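Local coordinates for protein peptidase, M20/M25/M40 family (Staphylococcus aureus, PDB 4EWT) that probably hydrolyses the amide bond of N-acylated amino acids, as a manganese-binding amidohydrolase of the M20 peptidase family, at residues V62-G67 with T118-K123; G70-I75 with K129-H134; E42-K47 with V114-L119. All blocks are in the same frame, centred on the assembly; numbering follows the deposited sequence.

Contact 1 (V62-G67 with T118-K123); sequences VTIDSG and TLAEMK
Asp65 O is met by the outer part of the Lys123 side chain, which lies across it: CD, CE and NZ of the lysine each come to 3.3 Å from Asp65 O. NZ makes a weak hydrogen bond, CD and CE only contact. The lysine is extended beyond CG, and this lets three successive atoms pass the one carbonyl. Its charge has a stronger partner in Asp48, with which NZ forms a salt bridge. At the base of the same chain, the carbonyl Lys123 O rests 3.8 Å from Ser66 CB. Ser66 OG itself turns elsewhere, bonding to Gly128 O and Lys68 N.

Strand 60-65 is thus packed against the C-terminal end of helix 105-120 and the turn that follows it, one helix lying on the sheet of an alpha/beta domain. The apolar part is carried by Ile64, whose two branches go to different places. CG2, anti to the backbone N, reaches Ala120 CA at 3.9 Å and also touches Lys123 CE. CD1 meets Leu119 CB at 4.1 Å, the two side chains crossing at about a right angle. Asp65 OD1 accepts from Gly67 N at 2.9 Å, an Asx turn in which the donor stands well above the carboxylate plane.

Contact 2 (G70-I75 with K129-H134); sequences GKTLAI and KVVVIH
Leu73 and Val131 meet through backbone atoms in the middle of a parallel ladder: Val131 N gives its hydrogen to Leu73 O at 2.9 Å, and Leu73 N donates in turn to Lys129 O. The same alternation runs on in both directions, from Lys129 N to Lys71 O at one end, through Ile75 N to Val131 O, and on to Ile133 N with Ile75 O at the other. The last of these is 2.8 Å long and close to straight, with 172° at the hydrogen. Several carbonyls also take a CA-H contact beside the N-H bond; the shortest brings Ala74 CA to 3.0 Å from Val131 O.

Around this ladder the side chains pair on the two faces of the sheet. On the face of Thr72, Ala74 and Val131, the methyl Thr72 CG2 presses on Val131 CG2 at 3.5 Å, closer than such carbons normally keep, and Ala74 CB touches Ile133 CD1 at 3.8 Å. On the other face, Ile75 packs against Val130 and Val132, its CG1 and CD1 touching both. Its chi1 of 56° sets CG1 between the backbone N and the carbonyl carbon, 3.9 Å from Val132 CG2, and CD1 goes on to Val130 CG1 at 3.8 Å.

Further out, helix 105-120 supplies Met112 and helix 372-386 supplies Val380 and Val384 to the face of Ile75. Strands 72-78 and 129-135 are joined through helix 105-120 as a beta-alpha-beta crossover. Backbone groups facing inward pair in the ladder, whereas Val130 and Val132 bond outward to strand 60-65 and Ala74 to strand 159-166, so both strands lie inside the sheet. The main chain sets the register; side chains make the face of Leu73, Ile75, Val130 and Val132 aliphatic and that of Thr72, Ala74, Lys129 and Val131 mixed.

Contact 3 (E42-K47 with V114-L119); sequences EFYKGK and VLAETL
Lys47 and Glu117 form the salt bridge that joins the turn after helix 34-43 to helix 105-120, with Lys47 NZ 2.7 Å from Glu117 OE2. The ammonium comes from above the carboxylate plane, 36° out of it. Both chains are extended beyond CG, and they cross obliquely on the way. From Lys47 NZ a weak hydrogen bond of 3.4 Å reaches back to Phe43 O, at the end of helix 34-43. The carboxylate is shared further: OE1 pairs with Lys12 and OE2 also with Lys15, so three lysines surround one glutamate and would be expected to favour its charged form.

The aromatic contacts lie beside this charge cluster. Phe43 CZ is 3.3 Å from Glu117 OE2, the ring and the carboxylate turned only 16° from parallel, and Lys47 NZ sits over one face of the same ring, offset toward its rim. Tyr44 approaches through the edge of its ring: Ala116 CB lies near the ring plane, 3.7 Å from Tyr44 CE1 and 3.3 Å from Tyr44 OH. The hydroxyl is buried there against the methyl and has no hydrogen-bond partner in the model. Phe43 CD2 stands over the centre of the Tyr44 ring, so the two aromatics also pack on each other.

Tyr44 to Lys47 is a type II beta turn, with Lys47 N bonded to Tyr44 O at 3.1 Å, and it brings Lys47 back toward Glu117. Around it, helix 13-25 adds Lys15 and Ile19 to Phe43, Leu113 of helix 105-120 touches both rings, and Val62 of strand 60-65 packs on Tyr44.

In the fold
Contact 2 is the core of the three, a main-chain ladder inside the sheet, whereas contact 1 is partly buried and contact 3, though largely buried, gathers its charges at helix ends. Contacts 1 and 3 share helix 105-120, including Thr118 and Leu119. Contact 1 also joins the sheet of contact 2 directly, since strand 60-65 is the antiparallel neighbour of strand 129-135 and Ile64 N probably bonds to Val130 O. Tyr44 packs beside Ala116 and Val62, where helix and sheet meet. Both lysines pair with carboxylates: in contact 3 Glu117 lies within the contact, but in contact 1 Asp48 lies outside it and only a weak bond crosses.

Contact 1 (V62-G67 with T118-K123)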
loop_
_atom_site.group_PDB
_atom_site.type_symbol
_atom_site.label_atom_id
_atom_site.label_comp_id
_atom_site.label_asym_id
_atom_site.label_seq_id
_atom_site.Cartn_x
_atom_site.Cartn_y
_atom_site.Cartn_z
ATOM N N VAL A 62 -40.486 -26.334 25.192
ATOM C CA VAL A 62 -41.215 -27.498 25.708
ATOM C C VAL A 62 -40.561 -28.037 26.981
ATOM O O VAL A 62 -39.376 -28.387 26.993
ATOM C CB VAL A 62 -41.536 -28.588 24.619
ATOM C CG1 VAL A 62 -41.312 -28.047 23.221
ATOM C CG2 VAL A 62 -40.757 -29.874 24.831
ATOM N N THR A 63 -41.340 -28.043 28.060
ATOM C CA THR A 63 -40.865 -28.461 29.376
ATOM C C THR A 63 -41.254 -29.914 29.671
ATOM O O THR A 63 -42.416 -30.303 29.539
ATOM C CB THR A 63 -41.377 -27.512 30.491
ATOM O OG1 THR A 63 -40.915 -26.179 30.235
ATOM C CG2 THR A 63 -40.864 -27.935 31.861
ATOM N N ILE A 64 -40.252 -30.705 30.040
ATOM C CA ILE A 64 -40.449 -32.081 30.463
ATOM C C ILE A 64 -40.099 -32.140 31.948
ATOM O O ILE A 64 -38.926 -32.283 32.318
ATOM C CB ILE A 64 -39.547 -33.066 29.677
ATOM C CG1 ILE A 64 -39.588 -32.782 28.168
ATOM C CG2 ILE A 64 -39.941 -34.512 29.980
ATOM C CD1 ILE A 64 -38.509 -33.506 27.375
ATOM N N ASP A 65 -41.118 -32.003 32.795
ATOM C CA ASP A 65 -40.923 -32.035 34.242
ATOM C C ASP A 65 -41.103 -33.463 34.733
ATOM O O ASP A 65 -42.140 -34.084 34.491
ATOM C CB ASP A 65 -41.909 -31.088 34.940
ATOM C CG ASP A 65 -41.579 -30.856 36.424
ATOM O OD1 ASP A 65 -40.771 -31.615 37.011
ATOM O OD2 ASP A 65 -42.141 -29.906 37.013
ATOM N N SER A 66 -40.090 -33.982 35.421
ATOM C CA SER A 66 -40.136 -35.343 35.951
ATOM C C SER A 66 -41.162 -35.478 37.084
ATOM O O SER A 66 -41.570 -36.586 37.428
ATOM C CB SER A 66 -38.757 -35.759 36.457
ATOM O OG SER A 66 -38.466 -35.113 37.682
ATOM N N GLY A 67 -41.561 -34.342 37.653
ATOM C CA GLY A 67 -42.473 -34.304 38.791
ATOM C C GLY A 67 -41.716 -34.197 40.103
ATOM O O GLY A 67 -42.312 -33.962 41.156
ATOM N N THR A 118 -39.236 -39.271 23.634
ATOM C CA THR A 118 -38.645 -40.395 24.358
ATOM C C THR A 118 -38.356 -40.054 25.820
ATOM O O THR A 118 -38.721 -40.817 26.705
ATOM C CB THR A 118 -37.373 -40.900 23.665
ATOM O OG1 THR A 118 -37.672 -41.200 22.296
ATOM C CG2 THR A 118 -36.854 -42.153 24.345
ATOM N N LEU A 119 -37.729 -38.907 26.075
ATOM C CA LEU A 119 -37.469 -38.472 27.451
ATOM C C LEU A 119 -38.767 -38.279 28.233
ATOM O O LEU A 119 -38.800 -38.498 29.442
ATOM C CB LEU A 119 -36.621 -37.188 27.490
ATOM C CG LEU A 119 -35.161 -37.258 27.014
ATOM C CD1 LEU A 119 -34.534 -35.874 26.952
ATOM C CD2 LEU A 119 -34.318 -38.189 27.907
ATOM N N ALA A 120 -39.834 -37.888 27.534
ATOM C CA ALA A 120 -41.154 -37.695 28.143
ATOM C C ALA A 120 -41.791 -38.990 28.664
ATOM O O ALA A 120 -42.628 -38.949 29.576
ATOM C CB ALA A 120 -42.099 -37.002 27.170
ATOM N N GLU A 121 -41.407 -40.125 28.087
ATOM C CA GLU A 121 -41.928 -41.411 28.539
ATOM C C GLU A 121 -41.018 -42.055 29.588
ATOM O O GLU A 121 -41.270 -43.170 30.042
ATOM C CB GLU A 121 -42.247 -42.337 27.347
ATOM C CG GLU A 121 -41.072 -42.810 26.531
ATOM C CD GLU A 121 -41.428 -43.090 25.076
ATOM O OE1 GLU A 121 -40.625 -43.761 24.388
ATOM O OE2 GLU A 121 -42.492 -42.628 24.602
ATOM N N MET A 122 -39.985 -41.315 29.991
ATOM C CA MET A 122 -39.006 -41.794 30.961
ATOM C C MET A 122 -38.869 -40.883 32.180
ATOM O O MET A 122 -37.796 -40.808 32.784
ATOM C CB MET A 122 -37.636 -41.975 30.302
ATOM C CG MET A 122 -37.602 -43.013 29.184
ATOM S SD MET A 122 -35.931 -43.283 28.563
ATOM C CE MET A 122 -35.233 -44.261 29.893
ATOM N N LYS A 123 -39.955 -40.210 32.556
ATOM C CA LYS A 123 -39.932 -39.330 33.723
ATOM C C LYS A 123 -39.564 -40.081 35.002
ATOM O O LYS A 123 -39.101 -39.468 35.969
ATOM C CB LYS A 123 -41.263 -38.593 33.888
ATOM C CG LYS A 123 -41.561 -37.604 32.773
ATOM C CD LYS A 123 -42.878 -36.895 33.018
ATOM C CE LYS A 123 -43.158 -35.855 31.945
ATOM N NZ LYS A 123 -44.385 -35.077 32.281
#

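Contact 2 (G70-I75 with K129-H134)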
loop_
_atom_site.group_PDB
_atom_site.type_symbol
_atom_site.label_atom_id
_atom_site.label_comp_id
_atom_site.label_asym_id
_atom_site.label_seq_id
_atom_site.Cartn_x
_atom_site.Cartn_y
_atom_site.Cartn_z
ATOM N N GLY A 70 -35.167 -30.980 41.291
ATOM C CA GLY A 70 -33.843 -31.164 40.723
ATOM C C GLY A 70 -33.398 -30.067 39.776
ATOM O O GLY A 70 -34.082 -29.056 39.582
ATOM N N LYS A 71 -32.271 -30.312 39.156
ATOM C CA LYS A 71 -31.666 -29.433 38.168
ATOM C C LYS A 71 -32.521 -29.203 36.948
ATOM O O LYS A 71 -33.470 -29.918 36.715
ATOM C CB LYS A 71 -30.394 -30.090 37.703
ATOM C CG LYS A 71 -29.341 -30.067 38.712
ATOM C CD LYS A 71 -28.390 -31.167 38.549
ATOM C CE LYS A 71 -27.124 -30.879 39.320
ATOM N NZ LYS A 71 -25.999 -31.688 38.821
ATOM N N THR A 72 -32.156 -28.223 36.143
ATOM C CA THR A 72 -32.835 -28.014 34.880
ATOM C C THR A 72 -31.799 -27.890 33.777
ATOM O O THR A 72 -30.940 -27.003 33.809
ATOM C CB THR A 72 -33.714 -26.752 34.916
ATOM O OG1 THR A 72 -34.668 -26.861 35.980
ATOM C CG2 THR A 72 -34.451 -26.573 33.598
ATOM N N LEU A 73 -31.882 -28.806 32.819
ATOM C CA LEU A 73 -30.982 -28.829 31.691
ATOM C C LEU A 73 -31.752 -28.451 30.443
ATOM O O LEU A 73 -32.780 -29.060 30.131
ATOM C CB LEU A 73 -30.379 -30.222 31.514
ATOM C CG LEU A 73 -29.523 -30.441 30.266
ATOM C CD1 LEU A 73 -28.260 -29.571 30.301
ATOM C CD2 LEU A 73 -29.163 -31.907 30.120
ATOM N N ALA A 74 -31.250 -27.441 29.737
ATOM C CA ALA A 74 -31.838 -27.057 28.469
ATOM C C ALA A 74 -31.078 -27.721 27.335
ATOM O O ALA A 74 -29.846 -27.789 27.349
ATOM C CB ALA A 74 -31.853 -25.553 28.307
ATOM N N ILE A 75 -31.825 -28.233 26.365
ATOM C CA ILE A 75 -31.236 -28.801 25.155
ATOM C C ILE A 75 -31.813 -28.070 23.942
ATOM O O ILE A 75 -33.011 -27.825 23.870
ATOM C CB ILE A 75 -31.420 -30.342 25.086
ATOM C CG1 ILE A 75 -32.896 -30.730 25.195
ATOM C CG2 ILE A 75 -30.618 -31.011 26.217
ATOM C CD1 ILE A 75 -33.149 -32.217 25.061
ATOM N N LYS A 129 -35.956 -31.081 35.541
ATOM C CA LYS A 129 -36.610 -30.784 34.280
ATOM C C LYS A 129 -35.651 -30.778 33.100
ATOM O O LYS A 129 -34.468 -30.438 33.231
ATOM C CB LYS A 129 -37.275 -29.403 34.330
ATOM C CG LYS A 129 -38.392 -29.218 35.337
ATOM C CD LYS A 129 -38.823 -27.759 35.341
ATOM C CE LYS A 129 -39.455 -27.357 36.659
ATOM N NZ LYS A 129 -39.326 -25.881 36.846
ATOM N N VAL A 130 -36.187 -31.140 31.941
ATOM C CA VAL A 130 -35.550 -30.862 30.671
ATOM C C VAL A 130 -36.317 -29.704 30.052
ATOM O O VAL A 130 -37.552 -29.706 30.026
ATOM C CB VAL A 130 -35.616 -32.059 29.704
ATOM C CG1 VAL A 130 -34.850 -31.750 28.424
ATOM C CG2 VAL A 130 -35.064 -33.310 30.349
ATOM N N VAL A 131 -35.582 -28.710 29.576
ATOM C CA VAL A 131 -36.155 -27.641 28.780
ATOM C C VAL A 131 -35.648 -27.824 27.350
ATOM O O VAL A 131 -34.486 -27.579 27.060
ATOM C CB VAL A 131 -35.772 -26.231 29.330
ATOM C CG1 VAL A 131 -36.249 -25.132 28.396
ATOM C CG2 VAL A 131 -36.366 -26.026 30.720
ATOM N N VAL A 132 -36.527 -28.267 26.466
ATOM C CA VAL A 132 -36.188 -28.370 25.065
ATOM C C VAL A 132 -36.458 -27.023 24.413
ATOM O O VAL A 132 -37.560 -26.481 24.537
ATOM C CB VAL A 132 -36.995 -29.476 24.375
ATOM C CG1 VAL A 132 -36.616 -29.570 22.913
ATOM C CG2 VAL A 132 -36.763 -30.798 25.084
ATOM N N ILE A 133 -35.439 -26.484 23.744
ATOM C CA ILE A 133 -35.530 -25.203 23.065
ATOM C C ILE A 133 -35.540 -25.424 21.555
ATOM O O ILE A 133 -34.537 -25.843 20.976
ATOM C CB ILE A 133 -34.340 -24.272 23.457
ATOM C CG1 ILE A 133 -34.362 -23.964 24.958
ATOM C CG2 ILE A 133 -34.358 -22.969 22.648
ATOM C CD1 ILE A 133 -33.090 -23.287 25.473
ATOM N N HIS A 134 -36.680 -25.156 20.925
ATOM C CA HIS A 134 -36.769 -25.150 19.472
ATOM C C HIS A 134 -36.667 -23.700 19.000
ATOM O O HIS A 134 -37.595 -22.909 19.192
ATOM C CB HIS A 134 -38.075 -25.809 18.997
ATOM C CG HIS A 134 -38.087 -27.301 19.135
ATOM N ND1 HIS A 134 -38.822 -27.953 20.103
ATOM C CD2 HIS A 134 -37.463 -28.268 18.421
ATOM C CE1 HIS A 134 -38.654 -29.258 19.974
ATOM N NE2 HIS A 134 -37.827 -29.475 18.967
#

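Contact 3 (E42-K47 with V114-L119)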
loop_
_atom_site.group_PDB
_atom_site.type_symbol
_atom_site.label_atom_id
_atom_site.label_comp_id
_atom_site.label_asym_id
_atom_site.label_seq_id
_atom_site.Cartn_x
_atom_site.Cartn_y
_atom_site.Cartn_z
ATOM N N GLU A 42 -47.372 -28.827 16.916
ATOM C CA GLU A 42 -48.292 -29.894 16.658
ATOM C C GLU A 42 -47.694 -31.234 16.968
ATOM O O GLU A 42 -48.413 -32.094 17.397
ATOM C CB GLU A 42 -48.806 -29.884 15.234
ATOM C CG GLU A 42 -47.737 -30.027 14.267
ATOM C CD GLU A 42 -47.761 -31.279 13.444
ATOM O OE1 GLU A 42 -46.950 -32.186 13.730
ATOM O OE2 GLU A 42 -48.535 -31.321 12.462
ATOM N N PHE A 43 -46.397 -31.419 16.753
ATOM C CA PHE A 43 -45.767 -32.701 17.102
ATOM C C PHE A 43 -46.020 -33.106 18.559
ATOM O O PHE A 43 -46.269 -34.283 18.850
ATOM C CB PHE A 43 -44.261 -32.682 16.800
ATOM C CG PHE A 43 -43.523 -33.915 17.280
ATOM C CD1 PHE A 43 -43.385 -35.027 16.453
ATOM C CD2 PHE A 43 -42.970 -33.959 18.562
ATOM C CE1 PHE A 43 -42.708 -36.163 16.892
ATOM C CE2 PHE A 43 -42.298 -35.093 19.015
ATOM C CZ PHE A 43 -42.161 -36.197 18.178
ATOM N N TYR A 44 -45.966 -32.136 19.467
ATOM C CA TYR A 44 -46.119 -32.440 20.890
ATOM C C TYR A 44 -47.564 -32.664 21.360
ATOM O O TYR A 44 -47.796 -32.930 22.539
ATOM C CB TYR A 44 -45.408 -31.395 21.754
ATOM C CG TYR A 44 -43.907 -31.423 21.591
ATOM C CD1 TYR A 44 -43.151 -32.465 22.128
ATOM C CD2 TYR A 44 -43.240 -30.411 20.901
ATOM C CE1 TYR A 44 -41.783 -32.506 21.978
ATOM C CE2 TYR A 44 -41.858 -30.440 20.750
ATOM C CZ TYR A 44 -41.145 -31.490 21.295
ATOM O OH TYR A 44 -39.796 -31.553 21.166
ATOM N N LYS A 45 -48.515 -32.595 20.448
ATOM C CA LYS A 45 -49.915 -32.892 20.765
ATOM C C LYS A 45 -50.056 -34.348 21.128
ATOM O O LYS A 45 -49.565 -35.195 20.440
ATOM C CB LYS A 45 -50.837 -32.582 19.599
ATOM C CG LYS A 45 -50.858 -31.166 19.137
ATOM C CD LYS A 45 -51.366 -30.233 20.149
ATOM C CE LYS A 45 -52.070 -29.104 19.478
ATOM N NZ LYS A 45 -52.351 -27.992 20.393
ATOM N N GLY A 46 -50.702 -34.604 22.250
ATOM C CA GLY A 46 -50.917 -35.972 22.739
ATOM C C GLY A 46 -49.760 -36.516 23.552
ATOM O O GLY A 46 -49.806 -37.654 24.018
ATOM N N LYS A 47 -48.723 -35.694 23.717
ATOM C CA LYS A 47 -47.536 -36.071 24.483
ATOM C C LYS A 47 -47.456 -35.306 25.798
ATOM O O LYS A 47 -47.947 -34.183 25.899
ATOM C CB LYS A 47 -46.280 -35.929 23.618
ATOM C CG LYS A 47 -46.314 -36.970 22.509
ATOM C CD LYS A 47 -45.278 -36.803 21.431
ATOM C CE LYS A 47 -45.793 -37.548 20.208
ATOM N NZ LYS A 47 -44.945 -37.395 19.019
ATOM N N VAL A 114 -37.911 -36.362 18.415
ATOM C CA VAL A 114 -38.001 -37.775 18.785
ATOM C C VAL A 114 -37.326 -38.066 20.138
ATOM O O VAL A 114 -37.799 -38.904 20.909
ATOM C CB VAL A 114 -37.462 -38.695 17.650
ATOM C CG1 VAL A 114 -37.503 -40.165 18.061
ATOM C CG2 VAL A 114 -38.266 -38.484 16.374
ATOM N N LEU A 115 -36.238 -37.365 20.435
ATOM C CA LEU A 115 -35.611 -37.494 21.741
ATOM C C LEU A 115 -36.520 -36.957 22.845
ATOM O O LEU A 115 -36.608 -37.550 23.917
ATOM C CB LEU A 115 -34.267 -36.778 21.774
ATOM C CG LEU A 115 -33.584 -36.674 23.149
ATOM C CD1 LEU A 115 -33.252 -38.041 23.724
ATOM C CD2 LEU A 115 -32.327 -35.826 23.040
ATOM N N ALA A 116 -37.179 -35.829 22.582
ATOM C CA ALA A 116 -38.040 -35.196 23.575
ATOM C C ALA A 116 -39.233 -36.087 23.925
ATOM O O ALA A 116 -39.552 -36.270 25.103
ATOM C CB ALA A 116 -38.503 -33.835 23.092
ATOM N N GLU A 117 -39.867 -36.642 22.894
ATOM C CA GLU A 117 -40.924 -37.646 23.041
ATOM C C GLU A 117 -40.449 -38.797 23.919
ATOM O O GLU A 117 -41.158 -39.228 24.843
ATOM C CB GLU A 117 -41.338 -38.171 21.660
ATOM C CG GLU A 117 -42.266 -39.397 21.695
ATOM C CD GLU A 117 -42.551 -39.955 20.308
ATOM O OE1 GLU A 117 -42.420 -41.179 20.113
ATOM O OE2 GLU A 117 -42.900 -39.170 19.408
ATOM N N THR A 118 -39.236 -39.271 23.634
ATOM C CA THR A 118 -38.645 -40.395 24.358
ATOM C C THR A 118 -38.356 -40.054 25.820
ATOM O O THR A 118 -38.721 -40.817 26.705
ATOM C CB THR A 118 -37.373 -40.900 23.665
ATOM O OG1 THR A 118 -37.672 -41.200 22.296
ATOM C CG2 THR A 118 -36.854 -42.153 24.345
ATOM N N LEU A 119 -37.729 -38.907 26.075
ATOM C CA LEU A 119 -37.469 -38.472 27.451
ATOM C C LEU A 119 -38.767 -38.279 28.233
ATOM O O LEU A 119 -38.800 -38.498 29.442
ATOM C CB LEU A 119 -36.621 -37.188 27.490
ATOM C CG LEU A 119 -35.161 -37.258 27.014
ATOM C CD1 LEU A 119 -34.534 -35.874 26.952
ATOM C CD2 LEU A 119 -34.318 -38.189 27.907
#